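Local structure of fusolin (Anomala cuprea entomopoxvirus, 4YN1) at residues F149-T155 and L169-N175; Q208-R214 and Y226-V232. The protein forms the crystalline spindles of an insect poxvirus that enhance virulence, and probably acts on chitin through its lytic polysaccharide monooxygenase-like domain. All blocks are in the same frame, centred on the assembly; numbering follows the deposited sequence.

In the fold
Contact 1 (149-155 with 169-175) and contact 2 (208-214 with 226-232) belong to one mixed sheet, in which strands 147-154 and 209-217 are neighbours, so the four segments run side by side with the two contacts' centres about 9 Å apart. Contact 2 is buried, its centre about 4 Å from the centre of the chain; contact 1, centred about 12 Å out, is only partly buried, its second strand carrying the N-linked glycan. Chemistry follows place: a beta bulge and a sugar in contact 1, an unbroken register with a disulfide cysteine in contact 2. They meet through Tyr152 O and Tyr212 N, 2.8 Å apart, and a salt bridge between Glu150 OE1 and Arg214 NH1, 2.9 Å.

Contact 1: F149-T155 and L169-N175; sequences FEVYVTT and LLELVFN. With NAG (2-acetamido-2-deoxy-beta-D-glucopyranose), chain B.
Two extended antiparallel strands, their pairing interrupted by a classic beta bulge, make this contact in the LPMO-like domain; their axes approach to 4.4 Å at 138°. Glu150 pairs with Asn175, Val151 with Phe174, and, after the one-residue shift, Tyr152 with Leu172, Val153 with Glu171 and Thr154 with Leu170.

Backbone hydrogen bonds run from Val151 N to Phe174 O (3.0 Å), both ways between Val153 and Glu171 (N to O, 2.9 Å each), and from Thr155 N to Leu169 O (2.8 Å). At the bulge Val151 O accepts Val173 N at 2.8 Å and, weakly, Phe174 N at 3.3 Å; Val173 takes phi/psi of -117/-15.

Among apolar contacts, Leu172 (t, p) lays CD1 over a face of the Tyr152 ring, 3.9 Å from its centroid, a CH-pi contact. On the other face Val151 CB meets Phe174 CB at 3.9 Å, and Val153 CG2 meets Val173 CG2 at 3.8 Å.

The polar contacts gather beside the glycan. Tyr152 OH donates to Glu150 OE1 (2.7 Å), which also salt-bridges Arg214; NAG N2 donates to Glu150 OE2 (2.8 Å). Asn175 (chi1 t) is N-glycosylated, its ND2 bonded to NAG C1 at 1.4 Å.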
ATOM      1  N   PHE A 149      -6.884  -6.321  13.341  1.00 11.24           N
ATOM      2  CA  PHE A 149      -5.963  -5.574  12.479  1.00 10.90           C
ATOM      3  C   PHE A 149      -4.572  -5.560  13.050  1.00 14.28           C
ATOM      4  O   PHE A 149      -4.402  -5.287  14.242  1.00 16.25           O
ATOM      5  CB  PHE A 149      -6.391  -4.104  12.354  1.00 12.16           C
ATOM      6  CG  PHE A 149      -7.576  -3.875  11.452  1.00 13.07           C
ATOM      7  CD1 PHE A 149      -8.863  -3.949  11.946  1.00 14.96           C
ATOM      8  CD2 PHE A 149      -7.402  -3.654  10.095  1.00 13.34           C
ATOM      9  CE1 PHE A 149      -9.966  -3.740  11.113  1.00 15.78           C
ATOM     10  CE2 PHE A 149      -8.504  -3.455   9.253  1.00 16.05           C
ATOM     11  CZ  PHE A 149      -9.778  -3.455   9.774  1.00 13.33           C
ATOM     12  N   GLU A 150      -3.583  -5.724  12.175  1.00 10.74           N
ATOM     13  CA  GLU A 150      -2.188  -5.495  12.464  1.00  9.81           C
ATOM     14  C   GLU A 150      -1.676  -4.455  11.467  1.00 12.41           C
ATOM     15  O   GLU A 150      -2.047  -4.506  10.287  1.00 14.76           O
ATOM     16  CB  GLU A 150      -1.367  -6.782  12.280  1.00 11.23           C
ATOM     17  CG  GLU A 150      -1.642  -7.777  13.394  1.00 15.50           C
ATOM     18  CD  GLU A 150      -0.912  -9.098  13.269  1.00 26.21           C
ATOM     19  OE1 GLU A 150      -0.292  -9.345  12.210  1.00 19.02           O
ATOM     20  OE2 GLU A 150      -1.024  -9.927  14.201  1.00 21.40           O
ATOM     21  N   VAL A 151      -0.881  -3.503  11.944  1.00 10.13           N
ATOM     22  CA  VAL A 151      -0.275  -2.506  11.084  1.00  8.47           C
ATOM     23  C   VAL A 151       1.214  -2.506  11.278  1.00 13.60           C
ATOM     24  O   VAL A 151       1.696  -2.520  12.406  1.00 11.06           O
ATOM     25  CB  VAL A 151      -0.853  -1.100  11.272  1.00  9.46           C
ATOM     26  CG1 VAL A 151      -0.309  -0.164  10.204  1.00  8.39           C
ATOM     27  CG2 VAL A 151      -2.388  -1.122  11.235  1.00  9.76           C
ATOM     28  N   TYR A 152       1.940  -2.524  10.166  1.00 10.85           N
ATOM     29  CA  TYR A 152       3.395  -2.518  10.179  1.00 10.67           C
ATOM     30  C   TYR A 152       3.877  -1.314   9.439  1.00 13.96           C
ATOM     31  O   TYR A 152       3.170  -0.817   8.572  1.00 12.55           O
ATOM     32  CB  TYR A 152       3.953  -3.751   9.482  1.00 10.69           C
ATOM     33  CG  TYR A 152       3.513  -5.058  10.094  1.00 13.12           C
ATOM     34  CD1 TYR A 152       2.269  -5.610   9.792  1.00 15.46           C
ATOM     35  CD2 TYR A 152       4.357  -5.775  10.938  1.00 13.46           C
ATOM     36  CE1 TYR A 152       1.831  -6.783  10.406  1.00 14.85           C
ATOM     37  CE2 TYR A 152       3.940  -6.960  11.540  1.00 13.59           C
ATOM     38  CZ  TYR A 152       2.668  -7.448  11.290  1.00 19.71           C
ATOM     39  OH  TYR A 152       2.256  -8.600  11.918  1.00 19.54           O
ATOM     40  N   VAL A 153       5.087  -0.866   9.737  1.00 11.25           N
ATOM     41  CA  VAL A 153       5.731   0.234   8.996  1.00  9.84           C
ATOM     42  C   VAL A 153       7.133  -0.258   8.571  1.00 13.02           C
ATOM     43  O   VAL A 153       7.797  -1.027   9.298  1.00  9.54           O
ATOM     44  CB  VAL A 153       5.779   1.537   9.826  1.00 12.93           C
ATOM     45  CG1 VAL A 153       6.524   2.642   9.099  1.00 13.22           C
ATOM     46  CG2 VAL A 153       4.361   2.004  10.170  1.00 12.64           C
ATOM     47  N   THR A 154       7.585   0.190   7.419  1.00  9.92           N
ATOM     48  CA  THR A 154       8.902  -0.186   6.980  1.00  9.35           C
ATOM     49  C   THR A 154       9.971   0.364   7.954  1.00 11.01           C
ATOM     50  O   THR A 154       9.814   1.431   8.549  1.00  9.10           O
ATOM     51  CB  THR A 154       9.185   0.252   5.552  1.00  8.89           C
ATOM     52  OG1 THR A 154       8.773   1.617   5.362  1.00 11.15           O
ATOM     53  CG2 THR A 154       8.502  -0.666   4.508  1.00 11.03           C
ATOM     54  N   THR A 155      11.028  -0.392   8.092  1.00  9.91           N
ATOM     55  CA  THR A 155      12.209  -0.062   8.913  1.00 10.58           C
ATOM     56  C   THR A 155      12.895   1.184   8.320  1.00 12.92           C
ATOM     57  O   THR A 155      12.719   1.465   7.126  1.00 10.08           O
ATOM     58  CB  THR A 155      13.135  -1.299   8.965  1.00 14.37           C
ATOM     59  OG1 THR A 155      14.173  -1.098   9.913  1.00 27.36           O
ATOM     60  CG2 THR A 155      13.711  -1.635   7.638  1.00 12.69           C
ATOM     61  N   LEU A 169      11.876  -6.256   6.606  1.00 11.81           N
ATOM     62  CA  LEU A 169      11.959  -4.803   6.534  1.00 10.79           C
ATOM     63  C   LEU A 169      10.742  -4.143   7.158  1.00 13.87           C
ATOM     64  O   LEU A 169      10.578  -2.929   6.990  1.00 14.42           O
ATOM     65  CB  LEU A 169      12.117  -4.342   5.075  1.00 11.39           C
ATOM     66  CG  LEU A 169      13.306  -4.866   4.317  1.00 14.84           C
ATOM     67  CD1 LEU A 169      13.405  -4.189   2.936  1.00 14.86           C
ATOM     68  CD2 LEU A 169      14.580  -4.658   5.120  1.00 17.67           C
ATOM     69  N   LEU A 170       9.908  -4.897   7.897  1.00 11.67           N
ATOM     70  CA  LEU A 170       8.672  -4.370   8.525  1.00 11.51           C
ATOM     71  C   LEU A 170       8.721  -4.513  10.030  1.00 15.78           C
ATOM     72  O   LEU A 170       9.307  -5.456  10.544  1.00 16.52           O
ATOM     73  CB  LEU A 170       7.449  -5.120   7.979  1.00 11.33           C
ATOM     74  CG  LEU A 170       7.027  -4.822   6.544  1.00 12.59           C
ATOM     75  CD1 LEU A 170       5.986  -5.811   6.111  1.00 13.81           C
ATOM     76  CD2 LEU A 170       6.508  -3.426   6.401  1.00 13.23           C
ATOM     77  N   GLU A 171       8.184  -3.530  10.729  1.00 13.00           N
ATOM     78  CA  GLU A 171       8.081  -3.495  12.170  1.00 11.66           C
ATOM     79  C   GLU A 171       6.626  -3.318  12.567  1.00 14.06           C
ATOM     80  O   GLU A 171       5.932  -2.454  12.024  1.00 11.09           O
ATOM     81  CB  GLU A 171       8.990  -2.394  12.757  1.00 14.99           C
ATOM     82  CG  GLU A 171       8.688  -0.944  12.455  1.00 30.30           C
ATOM     83  CD  GLU A 171       9.793  -0.017  12.940  1.00 55.73           C
ATOM     84  OE1 GLU A 171       9.472   0.982  13.622  1.00 56.03           O
ATOM     85  OE2 GLU A 171      10.981  -0.293  12.650  1.00 40.66           O
ATOM     86  N   LEU A 172       6.185  -4.088  13.542  1.00 10.75           N
ATOM     87  CA  LEU A 172       4.804  -4.022  14.042  1.00 12.14           C
ATOM     88  C   LEU A 172       4.583  -2.765  14.850  1.00 16.01           C
ATOM     89  O   LEU A 172       5.348  -2.476  15.764  1.00 13.82           O
ATOM     90  CB  LEU A 172       4.503  -5.250  14.903  1.00 12.46           C
ATOM     91  CG  LEU A 172       3.082  -5.351  15.464  1.00 13.58           C
ATOM     92  CD1 LEU A 172       2.097  -5.692  14.353  1.00 13.27           C
ATOM     93  CD2 LEU A 172       2.993  -6.416  16.543  1.00 16.60           C
ATOM     94  N   VAL A 173       3.553  -1.991  14.500  1.00 11.46           N
ATOM     95  CA  VAL A 173       3.199  -0.782  15.229  1.00 10.95           C
ATOM     96  C   VAL A 173       1.809  -0.817  15.883  1.00 13.70           C
ATOM     97  O   VAL A 173       1.528   0.055  16.710  1.00 13.53           O
ATOM     98  CB  VAL A 173       3.424   0.510  14.406  1.00 13.84           C
ATOM     99  CG1 VAL A 173       4.878   0.619  13.950  1.00 13.42           C
ATOM    100  CG2 VAL A 173       2.461   0.652  13.222  1.00 13.68           C
ATOM    101  N   PHE A 174       0.952  -1.759  15.498  1.00 10.28           N
ATOM    102  CA  PHE A 174      -0.426  -1.798  15.976  1.00 12.23           C
ATOM    103  C   PHE A 174      -0.944  -3.208  15.867  1.00 13.78           C
ATOM    104  O   PHE A 174      -0.690  -3.888  14.873  1.00 12.90           O
ATOM    105  CB  PHE A 174      -1.265  -0.825  15.117  1.00 13.39           C
ATOM    106  CG  PHE A 174      -2.723  -0.723  15.486  1.00 12.56           C
ATOM    107  CD1 PHE A 174      -3.630  -1.680  15.067  1.00 14.84           C
ATOM    108  CD2 PHE A 174      -3.179   0.303  16.299  1.00 14.18           C
ATOM    109  CE1 PHE A 174      -4.983  -1.578  15.413  1.00 16.48           C
ATOM    110  CE2 PHE A 174      -4.526   0.410  16.633  1.00 16.89           C
ATOM    111  CZ  PHE A 174      -5.419  -0.551  16.209  1.00 14.33           C
ATOM    112  N   ASN A 175      -1.673  -3.654  16.885  1.00 10.89           N
ATOM    113  CA  ASN A 175      -2.256  -4.971  16.864  1.00 11.53           C
ATOM    114  C   ASN A 175      -3.475  -4.945  17.766  1.00 16.03           C
ATOM    115  O   ASN A 175      -3.315  -4.958  18.985  1.00 14.11           O
ATOM    116  CB  ASN A 175      -1.243  -6.014  17.311  1.00 12.59           C
ATOM    117  CG  ASN A 175      -1.766  -7.426  17.337  1.00 22.91           C
ATOM    118  OD1 ASN A 175      -2.904  -7.707  16.926  1.00 14.99           O
ATOM    119  ND2 ASN A 175      -0.932  -8.370  17.764  1.00 15.22           N
TER
HETATM  120  C1  NAG B   1      -1.326  -9.745  17.854  1.00 18.31           C
HETATM  121  C2  NAG B   1      -0.142 -10.701  17.743  1.00 19.96           C
HETATM  122  C3  NAG B   1      -0.666 -12.132  17.878  1.00 22.21           C
HETATM  123  C4  NAG B   1      -1.447 -12.291  19.175  1.00 25.02           C
HETATM  124  C5  NAG B   1      -2.540 -11.227  19.251  1.00 23.17           C
HETATM  125  C6  NAG B   1      -3.313 -11.231  20.553  1.00 26.72           C
HETATM  126  C7  NAG B   1       1.812 -10.332  16.323  1.00 24.54           C
HETATM  127  C8  NAG B   1       2.303 -10.101  14.924  1.00 22.62           C
HETATM  128  N2  NAG B   1       0.506 -10.517  16.457  1.00 17.83           N
HETATM  129  O3  NAG B   1       0.421 -13.057  17.812  1.00 20.37           O
HETATM  130  O4  NAG B   1      -2.060 -13.573  19.219  1.00 27.42           O
HETATM  131  O5  NAG B   1      -1.927  -9.934  19.140  1.00 21.16           O
HETATM  132  O6  NAG B   1      -2.446 -11.082  21.672  1.00 31.32           O
HETATM  133  O7  NAG B   1       2.573 -10.364  17.285  1.00 24.23           O

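Contact 2: Q208-R214 and Y226-V232; sequences QFVIYVR and YNCVDAV
Start at Gln208, whose extended side chain (chi1 and chi2 both t) passes Ala231, CG lying 3.4 Å from Ala231 O. Its NE2, also hydrogen-bonded to Trp117 O, donates to a water at 2.9 Å; that water in turn donates to Phe209 O (2.8 Å) and Asp230 OD1 (2.7 Å), a carboxylate oxygen that also salt-bridges Arg10. At Phe209 the regular pairing begins: its N donates to Ala231 O at 2.8 Å, and Ala231 N returns to Phe209 O at 3.1 Å. With chi1 p, the Phe209 ring turns over its partner, Ala231 CB standing 4.1 Å from the centroid in a CH-pi contact. Val210 faces Asp230 in a non-hydrogen-bonded pair and touches Cys228, CG1 to CB 4.1 Å.

These are the strands of a beta hairpin, 209-217 and 223-234, in the mixed sheet of the LPMO-like domain; the axes of 209-214 and 226-232 come within 4.6 Å, antiparallel at 152°, and the register has no bulge. Ile211 exchanges hydrogen bonds with Val229, N to O 2.9 Å and O to N 2.8 Å, while their CB atoms pack at 4.1 Å. Tyr212 (chi1 t) puts CD1 3.6 Å from Cys228 SG, the sulfur oblique to the ring and disulfide-bonded to Cys93; Tyr212 OH reaches Leu92 O. Val213 pairs with Asn227 through two 2.9 Å bonds, Val213 N to Asn227 O and Asn227 N to Val213 O. Arg214, extended to chi3, has Gln216 and Glu150 as partners for its terminal nitrogens, and its NE donates to Tyr226 OH at 3.0 Å.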
ATOM      1  N   GLN A 208      10.627   8.261   2.249  1.00  9.62           N
ATOM      2  CA  GLN A 208       9.337   7.713   1.850  1.00  9.52           C
ATOM      3  C   GLN A 208       9.277   6.288   2.408  1.00 13.11           C
ATOM      4  O   GLN A 208      10.274   5.550   2.388  1.00 12.87           O
ATOM      5  CB  GLN A 208       9.180   7.716   0.337  1.00 10.07           C
ATOM      6  CG  GLN A 208       7.812   7.224  -0.060  1.00 12.21           C
ATOM      7  CD  GLN A 208       7.494   7.437  -1.513  1.00 15.59           C
ATOM      8  OE1 GLN A 208       7.910   8.419  -2.128  1.00 12.56           O
ATOM      9  NE2 GLN A 208       6.784   6.498  -2.093  1.00  9.36           N
ATOM     10  N   PHE A 209       8.126   5.920   2.969  1.00  7.88           N
ATOM     11  CA  PHE A 209       7.987   4.628   3.660  1.00  7.36           C
ATOM     12  C   PHE A 209       6.677   3.946   3.286  1.00 10.99           C
ATOM     13  O   PHE A 209       5.853   4.499   2.541  1.00  8.78           O
ATOM     14  CB  PHE A 209       8.087   4.861   5.197  1.00  7.72           C
ATOM     15  CG  PHE A 209       7.043   5.772   5.809  1.00  9.25           C
ATOM     16  CD1 PHE A 209       7.226   7.143   5.837  1.00  9.68           C
ATOM     17  CD2 PHE A 209       5.861   5.256   6.334  1.00 12.23           C
ATOM     18  CE1 PHE A 209       6.256   7.985   6.384  1.00  9.90           C
ATOM     19  CE2 PHE A 209       4.923   6.095   6.929  1.00 14.08           C
ATOM     20  CZ  PHE A 209       5.097   7.456   6.897  1.00 12.32           C
ATOM     21  N   VAL A 210       6.517   2.731   3.755  1.00  9.21           N
ATOM     22  CA  VAL A 210       5.315   1.967   3.489  1.00  7.98           C
ATOM     23  C   VAL A 210       4.703   1.570   4.836  1.00 13.32           C
ATOM     24  O   VAL A 210       5.424   1.200   5.799  1.00 12.10           O
ATOM     25  CB  VAL A 210       5.521   0.713   2.595  1.00 13.33           C
ATOM     26  CG1 VAL A 210       4.252  -0.140   2.528  1.00 13.71           C
ATOM     27  CG2 VAL A 210       5.977   1.086   1.203  1.00 13.51           C
ATOM     28  N   ILE A 211       3.369   1.709   4.895  1.00  8.13           N
ATOM     29  CA  ILE A 211       2.521   1.244   5.988  1.00  9.11           C
ATOM     30  C   ILE A 211       1.847  -0.010   5.404  1.00 13.08           C
ATOM     31  O   ILE A 211       1.294   0.036   4.292  1.00  9.92           O
ATOM     32  CB  ILE A 211       1.489   2.261   6.479  1.00 11.37           C
ATOM     33  CG1 ILE A 211       2.162   3.570   6.968  1.00 14.68           C
ATOM     34  CG2 ILE A 211       0.567   1.634   7.531  1.00 12.39           C
ATOM     35  CD1 ILE A 211       1.190   4.761   7.194  1.00 18.72           C
ATOM     36  N   TYR A 212       1.960  -1.134   6.094  1.00  9.42           N
ATOM     37  CA  TYR A 212       1.418  -2.394   5.596  1.00  8.01           C
ATOM     38  C   TYR A 212       0.334  -2.818   6.554  1.00 11.81           C
ATOM     39  O   TYR A 212       0.606  -2.979   7.749  1.00  9.09           O
ATOM     40  CB  TYR A 212       2.501  -3.447   5.526  1.00  9.84           C
ATOM     41  CG  TYR A 212       2.115  -4.694   4.778  1.00  9.67           C
ATOM     42  CD1 TYR A 212       1.756  -4.638   3.434  1.00 11.67           C
ATOM     43  CD2 TYR A 212       2.294  -5.945   5.343  1.00 10.13           C
ATOM     44  CE1 TYR A 212       1.498  -5.781   2.705  1.00  9.98           C
ATOM     45  CE2 TYR A 212       2.052  -7.111   4.608  1.00 11.26           C
ATOM     46  CZ  TYR A 212       1.605  -7.024   3.308  1.00 13.64           C
ATOM     47  OH  TYR A 212       1.406  -8.173   2.583  1.00 12.33           O
ATOM     48  N   VAL A 213      -0.898  -2.859   6.055  1.00  9.27           N
ATOM     49  CA  VAL A 213      -2.091  -3.134   6.841  1.00  9.23           C
ATOM     50  C   VAL A 213      -2.577  -4.545   6.587  1.00 13.06           C
ATOM     51  O   VAL A 213      -2.826  -4.928   5.438  1.00 10.03           O
ATOM     52  CB  VAL A 213      -3.184  -2.107   6.539  1.00 10.69           C
ATOM     53  CG1 VAL A 213      -4.455  -2.423   7.341  1.00 12.33           C
ATOM     54  CG2 VAL A 213      -2.697  -0.678   6.827  1.00 10.67           C
ATOM     55  N   ARG A 214      -2.824  -5.269   7.678  1.00 10.14           N
ATOM     56  CA  ARG A 214      -3.320  -6.624   7.628  1.00 10.48           C
ATOM     57  C   ARG A 214      -4.652  -6.667   8.385  1.00 12.50           C
ATOM     58  O   ARG A 214      -4.699  -6.300   9.558  1.00 11.92           O
ATOM     59  CB  ARG A 214      -2.313  -7.570   8.274  1.00 12.07           C
ATOM     60  CG  ARG A 214      -2.803  -9.022   8.376  1.00 14.22           C
ATOM     61  CD  ARG A 214      -1.784  -9.869   9.114  1.00 14.67           C
ATOM     62  NE  ARG A 214      -2.214 -11.259   9.136  1.00 17.58           N
ATOM     63  CZ  ARG A 214      -2.083 -12.119  10.142  1.00 21.57           C
ATOM     64  NH1 ARG A 214      -1.419 -11.782  11.233  1.00 16.23           N
ATOM     65  NH2 ARG A 214      -2.558 -13.343  10.034  1.00 14.69           N
ATOM     66  N   TYR A 226      -4.366  -7.784   2.930  1.00  8.69           N
ATOM     67  CA  TYR A 226      -3.075  -7.134   3.068  1.00  9.31           C
ATOM     68  C   TYR A 226      -2.967  -6.001   2.068  1.00 12.13           C
ATOM     69  O   TYR A 226      -3.157  -6.233   0.884  1.00 10.79           O
ATOM     70  CB  TYR A 226      -1.952  -8.141   2.813  1.00  9.31           C
ATOM     71  CG  TYR A 226      -1.979  -9.349   3.734  1.00 11.93           C
ATOM     72  CD1 TYR A 226      -2.885 -10.393   3.530  1.00 12.32           C
ATOM     73  CD2 TYR A 226      -1.076  -9.472   4.778  1.00 12.63           C
ATOM     74  CE1 TYR A 226      -2.940 -11.482   4.396  1.00 10.40           C
ATOM     75  CE2 TYR A 226      -1.155 -10.524   5.680  1.00 12.28           C
ATOM     76  CZ  TYR A 226      -2.088 -11.535   5.487  1.00 14.86           C
ATOM     77  OH  TYR A 226      -2.139 -12.568   6.405  1.00 13.86           O
ATOM     78  N   ASN A 227      -2.627  -4.787   2.526  1.00  9.73           N
ATOM     79  CA  ASN A 227      -2.465  -3.635   1.648  1.00  9.56           C
ATOM     80  C   ASN A 227      -1.242  -2.842   1.967  1.00 10.72           C
ATOM     81  O   ASN A 227      -0.995  -2.519   3.140  1.00 10.71           O
ATOM     82  CB  ASN A 227      -3.626  -2.678   1.807  1.00  9.43           C
ATOM     83  CG  ASN A 227      -4.983  -3.053   1.232  1.00 14.12           C
ATOM     84  OD1 ASN A 227      -5.891  -2.196   1.206  1.00 10.09           O
ATOM     85  ND2 ASN A 227      -5.149  -4.200   0.605  1.00 12.19           N
ATOM     86  N   CYS A 228      -0.524  -2.450   0.910  1.00  9.17           N
ATOM     87  CA  CYS A 228       0.584  -1.493   1.000  1.00  9.89           C
ATOM     88  C   CYS A 228       0.037  -0.105   0.879  1.00 11.73           C
ATOM     89  O   CYS A 228      -0.803   0.126   0.022  1.00 10.27           O
ATOM     90  CB  CYS A 228       1.613  -1.753  -0.091  1.00 10.46           C
ATOM     91  SG  CYS A 228       2.553  -3.236   0.219  1.00 15.72           S
ATOM     92  N   VAL A 229       0.515   0.807   1.726  1.00 10.03           N
ATOM     93  CA  VAL A 229       0.123   2.202   1.760  1.00  8.92           C
ATOM     94  C   VAL A 229       1.394   3.042   1.676  1.00 13.01           C
ATOM     95  O   VAL A 229       2.234   2.956   2.572  1.00 11.69           O
ATOM     96  CB  VAL A 229      -0.652   2.511   3.044  1.00 11.19           C
ATOM     97  CG1 VAL A 229      -0.905   4.001   3.179  1.00 12.17           C
ATOM     98  CG2 VAL A 229      -1.964   1.729   3.136  1.00 10.10           C
ATOM     99  N   ASP A 230       1.554   3.822   0.590  1.00  9.66           N
ATOM    100  CA  ASP A 230       2.715   4.685   0.393  1.00  8.56           C
ATOM    101  C   ASP A 230       2.513   5.998   1.137  1.00 12.31           C
ATOM    102  O   ASP A 230       1.500   6.688   0.949  1.00  9.89           O
ATOM    103  CB  ASP A 230       2.979   4.910  -1.106  1.00  9.75           C
ATOM    104  CG  ASP A 230       3.257   3.578  -1.826  1.00 16.69           C
ATOM    105  OD1 ASP A 230       4.242   2.902  -1.466  1.00 15.78           O
ATOM    106  OD2 ASP A 230       2.454   3.191  -2.718  1.00 14.49           O
ATOM    107  N   ALA A 231       3.538   6.398   1.897  1.00  9.14           N
ATOM    108  CA  ALA A 231       3.486   7.654   2.658  1.00  8.33           C
ATOM    109  C   ALA A 231       4.860   8.295   2.833  1.00 11.10           C
ATOM    110  O   ALA A 231       5.891   7.645   2.675  1.00  9.71           O
ATOM    111  CB  ALA A 231       2.848   7.384   4.018  1.00  9.88           C
ATOM    112  N   VAL A 232       4.856   9.564   3.158  1.00 10.38           N
ATOM    113  CA  VAL A 232       6.067  10.339   3.461  1.00  9.25           C
ATOM    114  C   VAL A 232       5.675  11.501   4.351  1.00 14.47           C
ATOM    115  O   VAL A 232       4.582  12.056   4.204  1.00 12.46           O
ATOM    116  CB  VAL A 232       6.746  10.822   2.125  1.00 11.47           C
ATOM    117  CG1 VAL A 232       5.905  11.872   1.405  1.00 11.75           C
ATOM    118  CG2 VAL A 232       8.151  11.334   2.386  1.00 11.37           C
TER
HETATM  119  O   HOH W   1       6.225   4.267  -0.257  1.00 10.78           O